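Local coordinates for protein putative C39-like peptidase (Bacillus anthracis, PDB 3ERV) that is of unknown function but is probably a papain-like cysteine peptidase of the C39 type that cleaves peptide bonds, at residues Pro89-Val94 with Tyr105-Pro111; Gly142-Ile148 with Gln219-Lys225. One frame throughout, in Å; residues are numbered along the deposited sequence.

Contact 1: Pro89-Val94 with Tyr105-Pro111; sequences PNEGFV and YGVYHGP
P89 to E91 take helical backbone angles without the regular bonds, G92 is almost fully extended (-169/180), and F93-V94 form a strand. Facing them, Y105 (-130/-80) makes a kink and G106-V107 run extended before Y108, the helix N-cap. The segments run antiparallel, V94 nearest Y105, F93 nearest V107 (CA-CA 4.2 Å) and G92 nearest P111. Backbone bonds join them at two places: V94 N to G106 O (3.0 Å) and Y105 N to V94 O (2.8 Å) at one, Y108 N to P89 O (2.8 Å) at the other. Strand 93-94 edges a mixed sheet beside strand 77-82, its other side bonded to the non-sheet segment leading into helix 109-119. V107 N binds E51, on the helix of the presumed nucleophile C50. P89 CG sits over the Y108 ring in a CH-pi contact, 3.8 Å from its centroid, and meets the Y105 ring edge at CE2 (4.0 Å). The two tyrosines (chi1 t for Y105, m for Y108) join hydroxyls, OH to OH 2.7 Å. F93 (chi1 t) lays one ring face over G106 C. P111 CG presses on N90 O (3.3 Å), while a water links N90 OD1 (2.7 Å) to G110 N (2.8 Å).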
loop_
_atom_site.group_PDB
_atom_site.type_symbol
_atom_site.label_atom_id
_atom_site.label_comp_id
_atom_site.label_asym_id
_atom_site.label_seq_id
_atom_site.Cartn_x
_atom_site.Cartn_y
_atom_site.Cartn_z
ATOM N N PRO A 89 -8.840 -0.527 -10.146
ATOM C CA PRO A 89 -7.495 -0.538 -9.498
ATOM C C PRO A 89 -6.979 -1.949 -9.216
ATOM O O PRO A 89 -5.788 -2.122 -8.855
ATOM C CB PRO A 89 -7.696 0.234 -8.189
ATOM C CG PRO A 89 -9.235 0.099 -7.893
ATOM C CD PRO A 89 -9.891 0.084 -9.304
ATOM N N ASN A 90 -7.871 -2.943 -9.357
ATOM C CA ASN A 90 -7.463 -4.326 -9.358
ATOM C C ASN A 90 -6.815 -4.739 -10.673
ATOM O O ASN A 90 -6.143 -5.774 -10.740
ATOM C CB ASN A 90 -8.620 -5.261 -8.989
ATOM C CG ASN A 90 -9.185 -4.973 -7.572
ATOM O OD1 ASN A 90 -8.556 -5.255 -6.548
ATOM N ND2 ASN A 90 -10.378 -4.383 -7.532
ATOM N N GLU A 91 -6.980 -3.936 -11.718
ATOM C CA GLU A 91 -6.330 -4.258 -12.993
ATOM C C GLU A 91 -4.982 -3.512 -13.188
ATOM O O GLU A 91 -4.005 -4.078 -13.666
ATOM C CB GLU A 91 -7.257 -4.017 -14.157
ATOM C CG GLU A 91 -6.843 -4.833 -15.368
ATOM C CD GLU A 91 -7.544 -4.375 -16.654
ATOM O OE1 GLU A 91 -8.705 -3.889 -16.550
ATOM O OE2 GLU A 91 -6.945 -4.514 -17.753
ATOM N N GLY A 92 -4.934 -2.265 -12.768
ATOM C CA GLY A 92 -3.690 -1.512 -12.827
ATOM C C GLY A 92 -3.842 -0.229 -12.037
ATOM O O GLY A 92 -4.939 0.060 -11.495
ATOM N N PHE A 93 -2.768 0.571 -12.003
ATOM C CA PHE A 93 -2.890 1.907 -11.460
ATOM C C PHE A 93 -3.868 2.709 -12.306
ATOM O O PHE A 93 -3.718 2.803 -13.524
ATOM C CB PHE A 93 -1.518 2.632 -11.367
ATOM C CG PHE A 93 -1.604 3.943 -10.680
ATOM C CD1 PHE A 93 -1.234 4.062 -9.352
ATOM C CD2 PHE A 93 -2.120 5.069 -11.353
ATOM C CE1 PHE A 93 -1.341 5.323 -8.685
ATOM C CE2 PHE A 93 -2.259 6.313 -10.701
ATOM C CZ PHE A 93 -1.865 6.449 -9.373
ATOM N N VAL A 94 -4.854 3.336 -11.665
ATOM C CA VAL A 94 -5.928 4.025 -12.432
ATOM C C VAL A 94 -5.605 5.506 -12.662
ATOM O O VAL A 94 -5.604 6.324 -11.703
ATOM C CB VAL A 94 -7.359 3.914 -11.742
ATOM C CG1 VAL A 94 -8.457 4.619 -12.606
ATOM C CG2 VAL A 94 -7.745 2.479 -11.485
ATOM N N TYR A 105 -6.421 7.663 -9.431
ATOM C CA TYR A 105 -6.843 7.158 -8.164
ATOM C C TYR A 105 -5.672 6.460 -7.419
ATOM O O TYR A 105 -5.009 7.074 -6.573
ATOM C CB TYR A 105 -8.056 6.222 -8.379
ATOM C CG TYR A 105 -8.496 5.519 -7.104
ATOM C CD1 TYR A 105 -8.909 6.263 -5.987
ATOM C CD2 TYR A 105 -8.513 4.126 -7.012
ATOM C CE1 TYR A 105 -9.310 5.638 -4.810
ATOM C CE2 TYR A 105 -8.903 3.487 -5.830
ATOM C CZ TYR A 105 -9.324 4.283 -4.734
ATOM O OH TYR A 105 -9.752 3.726 -3.554
ATOM N N GLY A 106 -5.377 5.205 -7.783
ATOM C CA GLY A 106 -4.353 4.421 -7.064
ATOM C C GLY A 106 -4.390 3.035 -7.666
ATOM O O GLY A 106 -4.951 2.833 -8.758
ATOM N N VAL A 107 -3.828 2.074 -6.952
ATOM C CA VAL A 107 -3.707 0.723 -7.468
ATOM C C VAL A 107 -3.881 -0.192 -6.270
ATOM O O VAL A 107 -3.492 0.157 -5.155
ATOM C CB VAL A 107 -2.329 0.489 -8.169
ATOM C CG1 VAL A 107 -1.194 0.683 -7.155
ATOM C CG2 VAL A 107 -2.262 -0.920 -8.755
ATOM N N TYR A 108 -4.492 -1.351 -6.479
ATOM C CA TYR A 108 -4.762 -2.255 -5.376
ATOM C C TYR A 108 -3.709 -3.377 -5.333
ATOM O O TYR A 108 -2.722 -3.355 -6.057
ATOM C CB TYR A 108 -6.204 -2.779 -5.451
ATOM C CG TYR A 108 -7.252 -1.791 -4.935
ATOM C CD1 TYR A 108 -6.858 -0.567 -4.374
ATOM C CD2 TYR A 108 -8.644 -2.096 -4.962
ATOM C CE1 TYR A 108 -7.783 0.343 -3.881
ATOM C CE2 TYR A 108 -9.594 -1.182 -4.454
ATOM C CZ TYR A 108 -9.143 0.046 -3.905
ATOM O OH TYR A 108 -10.023 1.008 -3.384
ATOM N N HIS A 109 -3.924 -4.362 -4.473
ATOM C CA HIS A 109 -2.909 -5.331 -4.174
ATOM C C HIS A 109 -2.462 -6.215 -5.376
ATOM O O HIS A 109 -1.299 -6.580 -5.467
ATOM C CB HIS A 109 -3.368 -6.201 -2.991
ATOM C CG HIS A 109 -4.438 -7.184 -3.357
ATOM N ND1 HIS A 109 -4.156 -8.486 -3.724
ATOM C CD2 HIS A 109 -5.784 -7.049 -3.449
ATOM C CE1 HIS A 109 -5.288 -9.116 -4.018
ATOM N NE2 HIS A 109 -6.289 -8.265 -3.854
ATOM N N GLY A 110 -3.362 -6.567 -6.292
ATOM C CA GLY A 110 -2.966 -7.509 -7.376
ATOM C C GLY A 110 -1.786 -7.014 -8.225
ATOM O O GLY A 110 -0.686 -7.628 -8.277
ATOM N N PRO A 111 -1.995 -5.903 -8.921
ATOM C CA PRO A 111 -0.989 -5.278 -9.793
ATOM C C PRO A 111 0.216 -4.874 -8.945
ATOM O O PRO A 111 1.362 -4.985 -9.361
ATOM C CB PRO A 111 -1.727 -4.015 -10.323
ATOM C CG PRO A 111 -3.244 -4.346 -10.128
ATOM C CD PRO A 111 -3.249 -5.140 -8.849
HETATM O O HOH W 1 -6.093 -6.436 -6.827
#

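Contact 2: Gly142-Ile148 with Gln219-Lys225; sequences GQPVVII and QAISYVK
Neighbouring antiparallel strands of the central sheet, in what is probably a papain-like fold, pair here. The axes of strands 145-148 and 220-223 approach to 4.6 Å, with their N-to-C directions 171° apart. V146 and I221 form a hydrogen-bonded pair, with V146 N to I221 O at 2.8 Å and I221 N to V146 O at 2.9 Å; I147 and A220 form the non-hydrogen-bonded pair that follows, and I148 N reaches Q219 O at 3.3 Å. The general lesson is that large and small side chains share a sheet face. A220 offers a bare methyl, and the hollow above it is filled by V145 CG1 (3.6 Å from A220 CB) and I147 CG2 (4.0 Å from A220 CB), under the cover of L135 from helix 132-140. On the other face V146 (chi1 t) and I221 (chi1 m) touch only loosely, CB to CB 4.4 Å, and V146 packs against S54 and M58 of helix 50-61, so helices flank both sides of the strand.

Beyond the regular pairing, G142 ends its helix in a Schellman motif with positive phi (105°), and the chain turns into Q143 and P144. Y223 (chi1 p) swings its ring into this bend: Q143 CG lies over one face, 3.8 Å from the centroid, and P144 CD is 3.9 Å from Y223 CE2. S222 (chi1 t) replaces a backbone donor, its OG giving a 2.8 Å hydrogen bond to P144 O. At the other end a water bridges the strands, 2.7 Å from I148 O and 2.8 Å from Q219 N.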
loop_
_atom_site.group_PDB
_atom_site.type_symbol
_atom_site.label_atom_id
_atom_site.label_comp_id
_atom_site.label_asym_id
_atom_site.label_seq_id
_atom_site.Cartn_x
_atom_site.Cartn_y
_atom_site.Cartn_z
ATOM N N GLY A 142 10.580 -9.919 10.931
ATOM C CA GLY A 142 11.568 -9.015 10.352
ATOM C C GLY A 142 11.220 -8.495 8.967
ATOM O O GLY A 142 12.039 -7.819 8.314
ATOM N N GLN A 143 10.024 -8.827 8.488
ATOM C CA GLN A 143 9.574 -8.374 7.151
ATOM C C GLN A 143 8.411 -7.371 7.254
ATOM O O GLN A 143 7.297 -7.742 7.649
ATOM C CB GLN A 143 9.175 -9.546 6.229
ATOM C CG GLN A 143 10.354 -10.412 5.765
ATOM C CD GLN A 143 10.957 -11.123 6.930
ATOM O OE1 GLN A 143 10.257 -11.851 7.661
ATOM N NE2 GLN A 143 12.244 -10.892 7.163
ATOM N N PRO A 144 8.672 -6.114 6.885
ATOM C CA PRO A 144 7.615 -5.081 6.917
ATOM C C PRO A 144 6.562 -5.349 5.823
ATOM O O PRO A 144 6.796 -6.154 4.890
ATOM C CB PRO A 144 8.382 -3.779 6.624
ATOM C CG PRO A 144 9.545 -4.199 5.732
ATOM C CD PRO A 144 9.896 -5.656 6.181
ATOM N N VAL A 145 5.411 -4.701 5.933
ATOM C CA VAL A 145 4.276 -5.058 5.090
ATOM C C VAL A 145 3.691 -3.781 4.452
ATOM O O VAL A 145 3.389 -2.828 5.154
ATOM C CB VAL A 145 3.187 -5.781 5.956
ATOM C CG1 VAL A 145 1.963 -6.268 5.099
ATOM C CG2 VAL A 145 3.838 -6.901 6.771
ATOM N N VAL A 146 3.541 -3.772 3.133
ATOM C CA VAL A 146 2.893 -2.680 2.466
ATOM C C VAL A 146 1.369 -2.870 2.584
ATOM O O VAL A 146 0.842 -3.953 2.278
ATOM C CB VAL A 146 3.308 -2.625 0.999
ATOM C CG1 VAL A 146 2.477 -1.548 0.210
ATOM C CG2 VAL A 146 4.821 -2.416 0.891
ATOM N N ILE A 147 0.659 -1.834 3.038
ATOM C CA ILE A 147 -0.782 -1.988 3.234
ATOM C C ILE A 147 -1.633 -0.888 2.583
ATOM O O ILE A 147 -1.256 0.286 2.558
ATOM C CB ILE A 147 -1.151 -2.168 4.728
ATOM C CG1 ILE A 147 -0.929 -0.864 5.470
ATOM C CG2 ILE A 147 -0.381 -3.361 5.402
ATOM C CD1 ILE A 147 -2.222 -0.112 5.700
ATOM N N ILE A 148 -2.772 -1.259 2.029
ATOM C CA ILE A 148 -3.680 -0.241 1.517
ATOM C C ILE A 148 -4.696 0.083 2.646
ATOM O O ILE A 148 -5.241 -0.831 3.240
ATOM C CB ILE A 148 -4.452 -0.731 0.265
ATOM C CG1 ILE A 148 -3.498 -1.225 -0.831
ATOM C CG2 ILE A 148 -5.422 0.360 -0.257
ATOM C CD1 ILE A 148 -2.628 -0.187 -1.392
ATOM N N GLN A 219 -5.952 -5.546 2.296
ATOM C CA GLN A 219 -4.962 -5.671 1.235
ATOM C C GLN A 219 -3.541 -5.475 1.780
ATOM O O GLN A 219 -3.265 -4.471 2.452
ATOM C CB GLN A 219 -5.219 -4.691 0.131
ATOM C CG GLN A 219 -6.685 -4.499 -0.289
ATOM C CD GLN A 219 -6.742 -3.630 -1.532
ATOM O OE1 GLN A 219 -5.906 -3.794 -2.412
ATOM N NE2 GLN A 219 -7.692 -2.685 -1.605
ATOM N N ALA A 220 -2.650 -6.429 1.498
ATOM C CA ALA A 220 -1.278 -6.356 2.043
ATOM C C ALA A 220 -0.289 -7.155 1.254
ATOM O O ALA A 220 -0.591 -8.242 0.805
ATOM C CB ALA A 220 -1.241 -6.804 3.475
ATOM N N ILE A 221 0.899 -6.589 1.067
ATOM C CA ILE A 221 1.976 -7.236 0.312
ATOM C C ILE A 221 3.224 -7.292 1.213
ATOM O O ILE A 221 3.568 -6.318 1.886
ATOM C CB ILE A 221 2.368 -6.443 -0.965
ATOM C CG1 ILE A 221 1.204 -6.289 -1.957
ATOM C CG2 ILE A 221 3.636 -7.022 -1.635
ATOM C CD1 ILE A 221 0.579 -7.574 -2.283
ATOM N N SER A 222 3.930 -8.408 1.193
ATOM C CA SER A 222 5.211 -8.454 1.889
ATOM C C SER A 222 6.174 -9.361 1.130
ATOM O O SER A 222 6.022 -9.562 -0.089
ATOM C CB SER A 222 5.037 -8.915 3.352
ATOM O OG SER A 222 6.270 -8.801 4.076
ATOM N N TYR A 223 7.168 -9.899 1.828
ATOM C CA TYR A 223 8.015 -10.905 1.225
ATOM C C TYR A 223 8.498 -11.835 2.352
ATOM O O TYR A 223 8.322 -11.544 3.545
ATOM C CB TYR A 223 9.205 -10.246 0.480
ATOM C CG TYR A 223 10.091 -9.439 1.442
ATOM C CD1 TYR A 223 11.269 -9.980 1.975
ATOM C CD2 TYR A 223 9.706 -8.157 1.869
ATOM C CE1 TYR A 223 12.053 -9.247 2.884
ATOM C CE2 TYR A 223 10.475 -7.417 2.760
ATOM C CZ TYR A 223 11.649 -7.956 3.268
ATOM O OH TYR A 223 12.422 -7.206 4.174
ATOM N N VAL A 224 9.126 -12.949 1.981
ATOM C CA VAL A 224 9.692 -13.836 2.987
ATOM C C VAL A 224 11.231 -13.912 2.896
ATOM O O VAL A 224 11.829 -13.715 1.817
ATOM C CB VAL A 224 9.023 -15.242 2.936
ATOM C CG1 VAL A 224 7.540 -15.123 3.308
ATOM C CG2 VAL A 224 9.180 -15.866 1.549
ATOM N N LYS A 225 11.871 -14.182 4.028
ATOM C CA LYS A 225 13.350 -14.258 4.091
ATOM C C LYS A 225 14.009 -15.152 3.043
ATOM O O LYS A 225 15.003 -14.759 2.414
ATOM C CB LYS A 225 13.795 -14.727 5.462
ATOM C CG LYS A 225 14.266 -13.628 6.352
ATOM C CD LYS A 225 14.724 -14.224 7.678
ATOM C CE LYS A 225 14.931 -13.143 8.739
ATOM N NZ LYS A 225 13.716 -12.298 8.984
HETATM O O HOH W 2 14.217 -9.043 5.944
HETATM O O HOH W 3 -6.824 -3.012 2.965
#

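From the N terminus the chain passes strand 32-33, helix 50-61 and helix 68-74, then strands 77-82 and 85-86, before contact 1, which closes a short loop of ten residues without helix or strand. Helix 109-119 leads on to strand 124-126 and helix 132-140, after which contact 2 opens; it closes only after seventy residues that include the hairpin 162-166/169-173 and strand 177-185. The loops follow in series, neither enclosing the other, with centres about 17 Å apart. They nevertheless meet in space: Q219 OE1 probably accepts a hydrogen bond from H109 N (2.9 Å), and V107 O packs on I148 CD1 (3.9 Å), joining the start of helix 109-119 to the central sheet.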